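Local coordinates for protein tRNA (Adenine(22)-N(1))-methyltransferase (Mycoplasma capricolum subsp. capricolum, PDB 6QE6) that binds S-adenosyl-L-homocysteine, the product of its methyl-donor cofactor, and probably methylates N1 of adenine 22 in tRNA, at residues 30-44 against 52-66. Residues are numbered along the deposited sequence; the frame is centred on the assembly and turned at random.
Sequences AKLINNSTAIADIGT and YLVQNNKTKIAYACD. Unlike the reference sequence in segment 30-44: Ala38 (reference Thr). With SAH (S-adenosyl-L-homocysteine), chain C.
Strands 38-42 and 61-66 run parallel, their axes 4.6 Å apart at closest and 16° off in direction, with Ile39 and Asp41 each pairing through both N and O (Ile39 N to Ile61 O only weakly). Where the strands end, Cys65 O takes a straight bond from Thr44 N (2.8 Å) and a weak, bent one from Gly43 N. At the other end Lys58 reaches back to the C-terminal end of helix 24-31. Its chain is extended until chi4 (-76°), where the last bond kinks and NZ meets Ala30 O at 2.7 Å, Ile33 O at 2.8 Å and Asn34 OD1 at 3.0 Å. At Ala30 O the ammonium lies on the opposite face of the carbonyl plane from Ile33 N. Between this site and the sheet, Leu53 points its CD1 at the CD1 atoms of both Ile33 and Ile39. With CG1 set between its backbone N and carbonyl carbon (chi1 67°), Ile39 brings CD1 onto Ala62 CB at 3.8 Å as well. Thr44 lays CG2 over Ala64 and gives its hydroxyl to Asp41 OD2 from above the carboxylate plane. On the face opposite Ile39 and Ala62, Ala38 CB sits against Ile61 CG1, and Ile42 CD1 against Cys65 SG. Gly43 O receives the amino group of S-adenosyl-L-homocysteine, while Asp66 binds both ribose hydroxyls, O2' through OD1 at 2.7 Å and O3' through OD2; Asn68 N and Asp45 N also bond this carboxylate. This is the first beta-alpha-beta unit of a Rossmann-like class I methyltransferase, with its glycine-bearing loop and ribose-binding acidic residue at the strand ends.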
ATOM      1  N   ALA A  30       1.949  -4.970   9.996  1.00 33.38           N
ATOM      2  CA  ALA A  30       1.390  -5.381  11.282  1.00 28.96           C
ATOM      3  C   ALA A  30       1.781  -4.427  12.408  1.00 35.66           C
ATOM      4  O   ALA A  30       1.001  -4.238  13.352  1.00 34.11           O
ATOM      5  CB  ALA A  30       1.825  -6.811  11.609  1.00 34.77           C
ATOM      6  N   LYS A  31       2.963  -3.802  12.326  1.00 30.64           N
ATOM      7  CA  LYS A  31       3.364  -2.859  13.368  1.00 31.97           C
ATOM      8  C   LYS A  31       2.414  -1.669  13.466  1.00 33.16           C
ATOM      9  O   LYS A  31       2.260  -1.090  14.546  1.00 32.44           O
ATOM     10  CB  LYS A  31       4.789  -2.365  13.123  1.00 28.35           C
ATOM     11  CG  LYS A  31       5.806  -3.469  13.154  1.00 39.01           C
ATOM     12  CD  LYS A  31       7.169  -2.947  13.526  1.00 40.95           C
ATOM     13  CE  LYS A  31       8.169  -4.031  13.315  1.00 41.27           C
ATOM     14  NZ  LYS A  31       8.022  -4.420  11.898  1.00 48.52           N
ATOM     15  N   LEU A  32       1.771  -1.290  12.364  1.00 32.60           N
ATOM     16  CA  LEU A  32       0.888  -0.131  12.350  1.00 33.65           C
ATOM     17  C   LEU A  32      -0.506  -0.417  12.909  1.00 33.70           C
ATOM     18  O   LEU A  32      -1.318   0.513  12.992  1.00 35.83           O
ATOM     19  CB  LEU A  32       0.762   0.410  10.917  1.00 28.62           C
ATOM     20  CG  LEU A  32       2.093   0.751  10.240  1.00 35.32           C
ATOM     21  CD1 LEU A  32       1.983   0.985   8.726  1.00 30.31           C
ATOM     22  CD2 LEU A  32       2.723   1.950  10.944  1.00 33.28           C
ATOM     23  N   ILE A  33      -0.814  -1.659  13.275  1.00 31.92           N
ATOM     24  CA  ILE A  33      -2.180  -2.063  13.613  1.00 36.34           C
ATOM     25  C   ILE A  33      -2.221  -2.528  15.059  1.00 39.77           C
ATOM     26  O   ILE A  33      -1.578  -3.529  15.420  1.00 36.14           O
ATOM     27  CB  ILE A  33      -2.705  -3.179  12.700  1.00 30.91           C
ATOM     28  CG1 ILE A  33      -2.727  -2.719  11.255  1.00 27.21           C
ATOM     29  CG2 ILE A  33      -4.098  -3.604  13.155  1.00 32.19           C
ATOM     30  CD1 ILE A  33      -3.378  -3.698  10.345  1.00 25.94           C
ATOM     31  N   ASN A  34      -3.003  -1.824  15.875  1.00 38.09           N
ATOM     32  CA  ASN A  34      -3.162  -2.180  17.274  1.00 38.54           C
ATOM     33  C   ASN A  34      -4.556  -1.783  17.735  1.00 36.01           C
ATOM     34  O   ASN A  34      -5.171  -0.869  17.181  1.00 39.50           O
ATOM     35  CB  ASN A  34      -2.088  -1.505  18.132  1.00 40.85           C
ATOM     36  CG  ASN A  34      -0.687  -1.991  17.793  1.00 43.20           C
ATOM     37  OD1 ASN A  34      -0.288  -3.073  18.209  1.00 40.90           O
ATOM     38  ND2 ASN A  34       0.062  -1.194  17.033  1.00 41.22           N
ATOM     39  N   ASN A  35      -5.058  -2.504  18.737  1.00 36.97           N
ATOM     40  CA  ASN A  35      -6.271  -2.111  19.448  1.00 39.42           C
ATOM     41  C   ASN A  35      -7.434  -1.895  18.496  1.00 37.09           C
ATOM     42  O   ASN A  35      -8.205  -0.955  18.661  1.00 38.93           O
ATOM     43  CB  ASN A  35      -6.036  -0.845  20.278  1.00 35.14           C
ATOM     44  CG  ASN A  35      -4.908  -1.015  21.259  1.00 48.62           C
ATOM     45  OD1 ASN A  35      -4.866  -1.999  22.007  1.00 57.64           O
ATOM     46  ND2 ASN A  35      -3.960  -0.081  21.244  1.00 56.00           N
ATOM     47  N   SER A  36      -7.548  -2.753  17.487  1.00 32.52           N
ATOM     48  CA  SER A  36      -8.572  -2.616  16.461  1.00 35.40           C
ATOM     49  C   SER A  36      -9.709  -3.580  16.724  1.00 33.35           C
ATOM     50  O   SER A  36      -9.511  -4.646  17.302  1.00 29.78           O
ATOM     51  CB  SER A  36      -8.003  -2.875  15.068  1.00 31.39           C
ATOM     52  OG  SER A  36      -7.082  -1.857  14.744  1.00 38.10           O
ATOM     53  N   THR A  37     -10.907  -3.202  16.284  1.00 31.52           N
ATOM     54  CA  THR A  37     -12.023  -4.133  16.361  1.00 32.00           C
ATOM     55  C   THR A  37     -12.036  -5.073  15.158  1.00 34.11           C
ATOM     56  O   THR A  37     -12.010  -6.299  15.315  1.00 34.98           O
ATOM     57  CB  THR A  37     -13.349  -3.372  16.489  1.00 30.18           C
ATOM     58  OG1 THR A  37     -13.441  -2.812  17.803  1.00 35.12           O
ATOM     59  CG2 THR A  37     -14.522  -4.302  16.282  1.00 26.42           C
ATOM     60  N   ALA A  38     -12.052  -4.516  13.945  1.00 35.45           N
ATOM     61  CA  ALA A  38     -12.163  -5.313  12.730  1.00 34.01           C
ATOM     62  C   ALA A  38     -11.240  -4.753  11.657  1.00 33.69           C
ATOM     63  O   ALA A  38     -11.187  -3.538  11.447  1.00 36.66           O
ATOM     64  CB  ALA A  38     -13.610  -5.348  12.213  1.00 26.16           C
ATOM     65  N   ILE A  39     -10.515  -5.640  10.979  1.00 30.53           N
ATOM     66  CA  ILE A  39      -9.706  -5.261   9.827  1.00 31.71           C
ATOM     67  C   ILE A  39     -10.118  -6.124   8.642  1.00 30.58           C
ATOM     68  O   ILE A  39     -10.677  -7.209   8.800  1.00 33.48           O
ATOM     69  CB  ILE A  39      -8.188  -5.388  10.104  1.00 31.50           C
ATOM     70  CG1 ILE A  39      -7.769  -6.863  10.304  1.00 27.78           C
ATOM     71  CG2 ILE A  39      -7.775  -4.498  11.300  1.00 26.11           C
ATOM     72  CD1 ILE A  39      -7.279  -7.576   9.026  1.00 22.23           C
ATOM     73  N   ALA A  40      -9.829  -5.637   7.438  1.00 27.19           N
ATOM     74  CA  ALA A  40     -10.057  -6.425   6.233  1.00 30.93           C
ATOM     75  C   ALA A  40      -8.771  -6.484   5.412  1.00 30.80           C
ATOM     76  O   ALA A  40      -8.204  -5.445   5.062  1.00 33.10           O
ATOM     77  CB  ALA A  40     -11.209  -5.855   5.406  1.00 28.81           C
ATOM     78  N   ASP A  41      -8.307  -7.693   5.112  1.00 33.22           N
ATOM     79  CA  ASP A  41      -7.146  -7.895   4.250  1.00 30.95           C
ATOM     80  C   ASP A  41      -7.662  -8.159   2.841  1.00 34.61           C
ATOM     81  O   ASP A  41      -8.335  -9.164   2.599  1.00 36.00           O
ATOM     82  CB  ASP A  41      -6.287  -9.052   4.758  1.00 32.42           C
ATOM     83  CG  ASP A  41      -4.904  -9.112   4.103  1.00 37.20           C
ATOM     84  OD1 ASP A  41      -4.451  -8.119   3.462  1.00 35.67           O
ATOM     85  OD2 ASP A  41      -4.260 -10.173   4.261  1.00 35.62           O
ATOM     86  N   ILE A  42      -7.369  -7.249   1.921  1.00 33.14           N
ATOM     87  CA  ILE A  42      -7.771  -7.406   0.531  1.00 31.41           C
ATOM     88  C   ILE A  42      -6.656  -8.100  -0.231  1.00 32.96           C
ATOM     89  O   ILE A  42      -5.513  -7.623  -0.246  1.00 37.09           O
ATOM     90  CB  ILE A  42      -8.103  -6.051  -0.100  1.00 30.83           C
ATOM     91  CG1 ILE A  42      -9.025  -5.252   0.815  1.00 30.84           C
ATOM     92  CG2 ILE A  42      -8.698  -6.263  -1.481  1.00 29.34           C
ATOM     93  CD1 ILE A  42     -10.345  -5.971   1.141  1.00 34.21           C
ATOM     94  N   GLY A  43      -6.989  -9.197  -0.905  1.00 33.28           N
ATOM     95  CA  GLY A  43      -5.964 -10.005  -1.549  1.00 36.15           C
ATOM     96  C   GLY A  43      -5.174 -10.846  -0.567  1.00 35.09           C
ATOM     97  O   GLY A  43      -3.938 -10.917  -0.651  1.00 36.75           O
ATOM     98  N   THR A  44      -5.865 -11.497   0.363  1.00 33.51           N
ATOM     99  CA  THR A  44      -5.230 -12.067   1.541  1.00 40.25           C
ATOM    100  C   THR A  44      -4.420 -13.317   1.232  1.00 35.30           C
ATOM    101  O   THR A  44      -3.605 -13.725   2.066  1.00 40.58           O
ATOM    102  CB  THR A  44      -6.299 -12.388   2.594  1.00 36.44           C
ATOM    103  OG1 THR A  44      -5.669 -12.658   3.845  1.00 36.31           O
ATOM    104  CG2 THR A  44      -7.118 -13.597   2.178  1.00 29.63           C
ATOM    105  N   TYR A  52      -1.975 -13.722  11.928  1.00 33.67           N
ATOM    106  CA  TYR A  52      -1.013 -13.074  12.820  1.00 34.06           C
ATOM    107  C   TYR A  52      -1.677 -11.993  13.673  1.00 38.40           C
ATOM    108  O   TYR A  52      -1.481 -11.943  14.896  1.00 34.23           O
ATOM    109  CB  TYR A  52       0.132 -12.470  12.008  1.00 32.71           C
ATOM    110  CG  TYR A  52       1.158 -11.761  12.856  1.00 35.38           C
ATOM    111  CD1 TYR A  52       2.288 -12.443  13.307  1.00 34.66           C
ATOM    112  CD2 TYR A  52       1.003 -10.414  13.219  1.00 34.18           C
ATOM    113  CE1 TYR A  52       3.247 -11.824  14.095  1.00 38.89           C
ATOM    114  CE2 TYR A  52       1.963  -9.770  14.020  1.00 38.12           C
ATOM    115  CZ  TYR A  52       3.090 -10.492  14.449  1.00 45.44           C
ATOM    116  OH  TYR A  52       4.069  -9.908  15.228  1.00 41.70           O
ATOM    117  N   LEU A  53      -2.457 -11.106  13.031  1.00 32.12           N
ATOM    118  CA  LEU A  53      -3.066  -9.980  13.736  1.00 37.70           C
ATOM    119  C   LEU A  53      -4.031 -10.451  14.819  1.00 33.76           C
ATOM    120  O   LEU A  53      -4.076  -9.880  15.915  1.00 30.21           O
ATOM    121  CB  LEU A  53      -3.789  -9.068  12.745  1.00 34.80           C
ATOM    122  CG  LEU A  53      -2.933  -8.254  11.776  1.00 33.56           C
ATOM    123  CD1 LEU A  53      -3.833  -7.603  10.763  1.00 24.88           C
ATOM    124  CD2 LEU A  53      -2.128  -7.209  12.523  1.00 35.63           C
ATOM    125  N   VAL A  54      -4.811 -11.490  14.530  1.00 33.56           N
ATOM    126  CA  VAL A  54      -5.719 -12.009  15.547  1.00 40.28           C
ATOM    127  C   VAL A  54      -4.937 -12.698  16.666  1.00 37.25           C
ATOM    128  O   VAL A  54      -5.214 -12.489  17.850  1.00 36.12           O
ATOM    129  CB  VAL A  54      -6.754 -12.945  14.903  1.00 38.92           C
ATOM    130  CG1 VAL A  54      -7.402 -13.835  15.962  1.00 35.09           C
ATOM    131  CG2 VAL A  54      -7.804 -12.112  14.179  1.00 37.75           C
ATOM    132  N   GLN A  55      -3.929 -13.499  16.312  1.00 38.61           N
ATOM    133  CA  GLN A  55      -3.138 -14.187  17.330  1.00 38.78           C
ATOM    134  C   GLN A  55      -2.473 -13.211  18.291  1.00 38.42           C
ATOM    135  O   GLN A  55      -2.340 -13.510  19.478  1.00 35.04           O
ATOM    136  CB  GLN A  55      -2.083 -15.077  16.672  1.00 37.25           C
ATOM    137  CG  GLN A  55      -2.664 -16.348  16.075  1.00 40.49           C
ATOM    138  CD  GLN A  55      -1.615 -17.263  15.480  1.00 47.59           C
ATOM    139  OE1 GLN A  55      -0.658 -16.806  14.850  1.00 53.10           O
ATOM    140  NE2 GLN A  55      -1.803 -18.568  15.655  1.00 50.04           N
ATOM    141  N   ASN A  56      -2.061 -12.041  17.816  1.00 42.95           N
ATOM    142  CA  ASN A  56      -1.376 -11.083  18.674  1.00 42.30           C
ATOM    143  C   ASN A  56      -2.308 -10.011  19.225  1.00 37.91           C
ATOM    144  O   ASN A  56      -1.836  -9.018  19.786  1.00 42.61           O
ATOM    145  CB  ASN A  56      -0.205 -10.458  17.924  1.00 39.63           C
ATOM    146  CG  ASN A  56       0.958 -11.429  17.770  1.00 46.41           C
ATOM    147  OD1 ASN A  56       2.005 -11.273  18.403  1.00 52.63           O
ATOM    148  ND2 ASN A  56       0.770 -12.449  16.940  1.00 44.62           N
ATOM    149  N   ASN A  57      -3.618 -10.213  19.115  1.00 37.57           N
ATOM    150  CA  ASN A  57      -4.610  -9.327  19.726  1.00 43.00           C
ATOM    151  C   ASN A  57      -4.499  -7.891  19.196  1.00 41.87           C
ATOM    152  O   ASN A  57      -4.822  -6.925  19.895  1.00 42.12           O
ATOM    153  CB  ASN A  57      -4.509  -9.365  21.259  1.00 42.06           C
ATOM    154  CG  ASN A  57      -4.237 -10.777  21.797  1.00 53.78           C
ATOM    155  OD1 ASN A  57      -5.049 -11.697  21.619  1.00 57.43           O
ATOM    156  ND2 ASN A  57      -3.091 -10.952  22.454  1.00 50.70           N
ATOM    157  N   LYS A  58      -4.036  -7.735  17.953  1.00 36.29           N
ATOM    158  CA  LYS A  58      -4.065  -6.430  17.311  1.00 33.25           C
ATOM    159  C   LYS A  58      -5.448  -6.123  16.755  1.00 35.72           C
ATOM    160  O   LYS A  58      -5.855  -4.959  16.702  1.00 35.19           O
ATOM    161  CB  LYS A  58      -2.997  -6.372  16.222  1.00 33.70           C
ATOM    162  CG  LYS A  58      -1.588  -6.360  16.803  1.00 34.07           C
ATOM    163  CD  LYS A  58      -0.524  -6.697  15.785  1.00 33.88           C
ATOM    164  CE  LYS A  58       0.812  -6.134  16.216  1.00 33.69           C
ATOM    165  NZ  LYS A  58       0.872  -4.664  15.997  1.00 33.40           N
ATOM    166  N   THR A  59      -6.184  -7.146  16.356  1.00 34.79           N
ATOM    167  CA  THR A  59      -7.566  -6.989  15.944  1.00 36.03           C
ATOM    168  C   THR A  59      -8.392  -8.080  16.614  1.00 35.06           C
ATOM    169  O   THR A  59      -7.879  -9.152  16.948  1.00 33.53           O
ATOM    170  CB  THR A  59      -7.701  -7.046  14.399  1.00 33.00           C
ATOM    171  OG1 THR A  59      -9.021  -6.654  14.010  1.00 33.74           O
ATOM    172  CG2 THR A  59      -7.442  -8.422  13.885  1.00 27.44           C
ATOM    173  N   LYS A  60      -9.676  -7.783  16.840  1.00 39.77           N
ATOM    174  CA  LYS A  60     -10.583  -8.763  17.432  1.00 33.13           C
ATOM    175  C   LYS A  60     -11.126  -9.706  16.371  1.00 33.06           C
ATOM    176  O   LYS A  60     -11.248 -10.912  16.612  1.00 38.67           O
ATOM    177  CB  LYS A  60     -11.734  -8.063  18.165  1.00 34.40           C
ATOM    178  CG  LYS A  60     -11.324  -7.180  19.329  1.00 33.74           C
ATOM    179  CD  LYS A  60     -10.819  -8.001  20.511  1.00 38.14           C
ATOM    180  CE  LYS A  60     -10.567  -7.121  21.738  1.00 41.83           C
ATOM    181  NZ  LYS A  60     -10.050  -7.936  22.865  1.00 50.17           N
ATOM    182  N   ILE A  61     -11.470  -9.181  15.195  1.00 33.11           N
ATOM    183  CA  ILE A  61     -11.851 -10.023  14.070  1.00 34.35           C
ATOM    184  C   ILE A  61     -11.145  -9.549  12.797  1.00 35.34           C
ATOM    185  O   ILE A  61     -10.594  -8.443  12.722  1.00 32.49           O
ATOM    186  CB  ILE A  61     -13.384 -10.073  13.861  1.00 35.50           C
ATOM    187  CG1 ILE A  61     -13.925  -8.729  13.398  1.00 30.56           C
ATOM    188  CG2 ILE A  61     -14.100 -10.553  15.120  1.00 33.25           C
ATOM    189  CD1 ILE A  61     -15.206  -8.869  12.598  1.00 35.37           C
ATOM    190  N   ALA A  62     -11.151 -10.415  11.788  1.00 30.47           N
ATOM    191  CA  ALA A  62     -10.567 -10.070  10.502  1.00 32.78           C
ATOM    192  C   ALA A  62     -11.423 -10.634   9.379  1.00 33.48           C
ATOM    193  O   ALA A  62     -11.931 -11.757   9.462  1.00 30.33           O
ATOM    194  CB  ALA A  62      -9.122 -10.584  10.366  1.00 29.09           C
ATOM    195  N   TYR A  63     -11.593  -9.831   8.342  1.00 31.66           N
ATOM    196  CA  TYR A  63     -12.129 -10.278   7.065  1.00 36.40           C
ATOM    197  C   TYR A  63     -10.967 -10.599   6.122  1.00 32.71           C
ATOM    198  O   TYR A  63     -10.155  -9.721   5.808  1.00 36.20           O
ATOM    199  CB  TYR A  63     -13.030  -9.196   6.473  1.00 28.02           C
ATOM    200  CG  TYR A  63     -14.206  -8.878   7.345  1.00 30.69           C
ATOM    201  CD1 TYR A  63     -15.213  -9.816   7.576  1.00 36.25           C
ATOM    202  CD2 TYR A  63     -14.322  -7.646   7.937  1.00 30.34           C
ATOM    203  CE1 TYR A  63     -16.304  -9.507   8.387  1.00 34.32           C
ATOM    204  CE2 TYR A  63     -15.397  -7.334   8.734  1.00 36.73           C
ATOM    205  CZ  TYR A  63     -16.383  -8.252   8.959  1.00 32.24           C
ATOM    206  OH  TYR A  63     -17.441  -7.880   9.768  1.00 42.12           O
ATOM    207  N   ALA A  64     -10.882 -11.844   5.677  1.00 33.06           N
ATOM    208  CA  ALA A  64      -9.783 -12.306   4.824  1.00 35.21           C
ATOM    209  C   ALA A  64     -10.334 -12.497   3.413  1.00 37.14           C
ATOM    210  O   ALA A  64     -10.972 -13.511   3.120  1.00 39.13           O
ATOM    211  CB  ALA A  64      -9.167 -13.586   5.372  1.00 30.87           C
ATOM    212  N   CYS A  65     -10.077 -11.521   2.544  1.00 33.67           N
ATOM    213  CA  CYS A  65     -10.781 -11.369   1.276  1.00 33.53           C
ATOM    214  C   CYS A  65      -9.869 -11.661   0.098  1.00 35.93           C
ATOM    215  O   CYS A  65      -8.688 -11.305   0.104  1.00 36.71           O
ATOM    216  CB  CYS A  65     -11.334  -9.950   1.111  1.00 35.25           C
ATOM    217  SG  CYS A  65     -11.969  -9.205   2.636  1.00 47.09           S
ATOM    218  N   ASP A  66     -10.441 -12.273  -0.928  1.00 34.24           N
ATOM    219  CA  ASP A  66      -9.731 -12.498  -2.169  1.00 35.15           C
ATOM    220  C   ASP A  66     -10.725 -12.529  -3.324  1.00 37.01           C
ATOM    221  O   ASP A  66     -11.890 -12.906  -3.168  1.00 37.46           O
ATOM    222  CB  ASP A  66      -8.907 -13.789  -2.117  1.00 36.88           C
ATOM    223  CG  ASP A  66      -7.707 -13.747  -3.058  1.00 41.12           C
ATOM    224  OD1 ASP A  66      -7.922 -13.582  -4.278  1.00 40.40           O
ATOM    225  OD2 ASP A  66      -6.553 -13.849  -2.586  1.00 42.94           O
TER
HETATM  226  N   SAH C 301      -1.501 -10.338   0.611  1.00 38.94           N
HETATM  227  CA  SAH C 301      -0.383 -11.223   0.302  1.00 46.14           C
HETATM  228  CB  SAH C 301      -0.581 -11.893  -1.066  1.00 44.47           C
HETATM  229  CG  SAH C 301      -0.543 -10.985  -2.296  1.00 42.47           C
HETATM  230  SD  SAH C 301      -0.644 -11.932  -3.838  1.00 43.17           S
HETATM  231  C   SAH C 301       0.953 -10.474   0.331  1.00 51.39           C
HETATM  232  O   SAH C 301       0.993  -9.244   0.224  1.00 51.09           O
HETATM  233  OXT SAH C 301       2.023 -11.080   0.459  1.00 50.53           O
HETATM  234  C5' SAH C 301      -2.019 -10.920  -4.434  1.00 38.65           C
HETATM  235  C4' SAH C 301      -3.371 -11.524  -4.072  1.00 38.42           C
HETATM  236  O4' SAH C 301      -4.383 -10.586  -4.354  1.00 35.97           O
HETATM  237  C3' SAH C 301      -3.702 -12.752  -4.900  1.00 38.23           C
HETATM  238  O3' SAH C 301      -4.088 -13.803  -4.044  1.00 41.27           O
HETATM  239  C2' SAH C 301      -4.878 -12.338  -5.768  1.00 39.93           C
HETATM  240  O2' SAH C 301      -5.763 -13.416  -5.905  1.00 40.22           O
HETATM  241  C1' SAH C 301      -5.482 -11.200  -4.976  1.00 34.80           C
HETATM  242  N9  SAH C 301      -6.152 -10.195  -5.803  1.00 36.12           N
HETATM  243  C8  SAH C 301      -5.758  -9.724  -7.022  1.00 35.71           C
HETATM  244  N7  SAH C 301      -6.663  -8.789  -7.419  1.00 30.92           N
HETATM  245  C5  SAH C 301      -7.605  -8.660  -6.479  1.00 30.59           C
HETATM  246  C6  SAH C 301      -8.738  -7.866  -6.395  1.00 35.55           C
HETATM  247  N6  SAH C 301      -9.054  -7.021  -7.374  1.00 33.22           N
HETATM  248  N1  SAH C 301      -9.539  -7.964  -5.280  1.00 32.47           N
HETATM  249  C2  SAH C 301      -9.218  -8.834  -4.256  1.00 32.92           C
HETATM  250  N3  SAH C 301      -8.088  -9.618  -4.357  1.00 34.55           N
HETATM  251  C4  SAH C 301      -7.296  -9.531  -5.450  1.00 30.52           C
HETATM  252  O   HOH W   1      -7.807  -5.887  19.785  1.00 38.97           O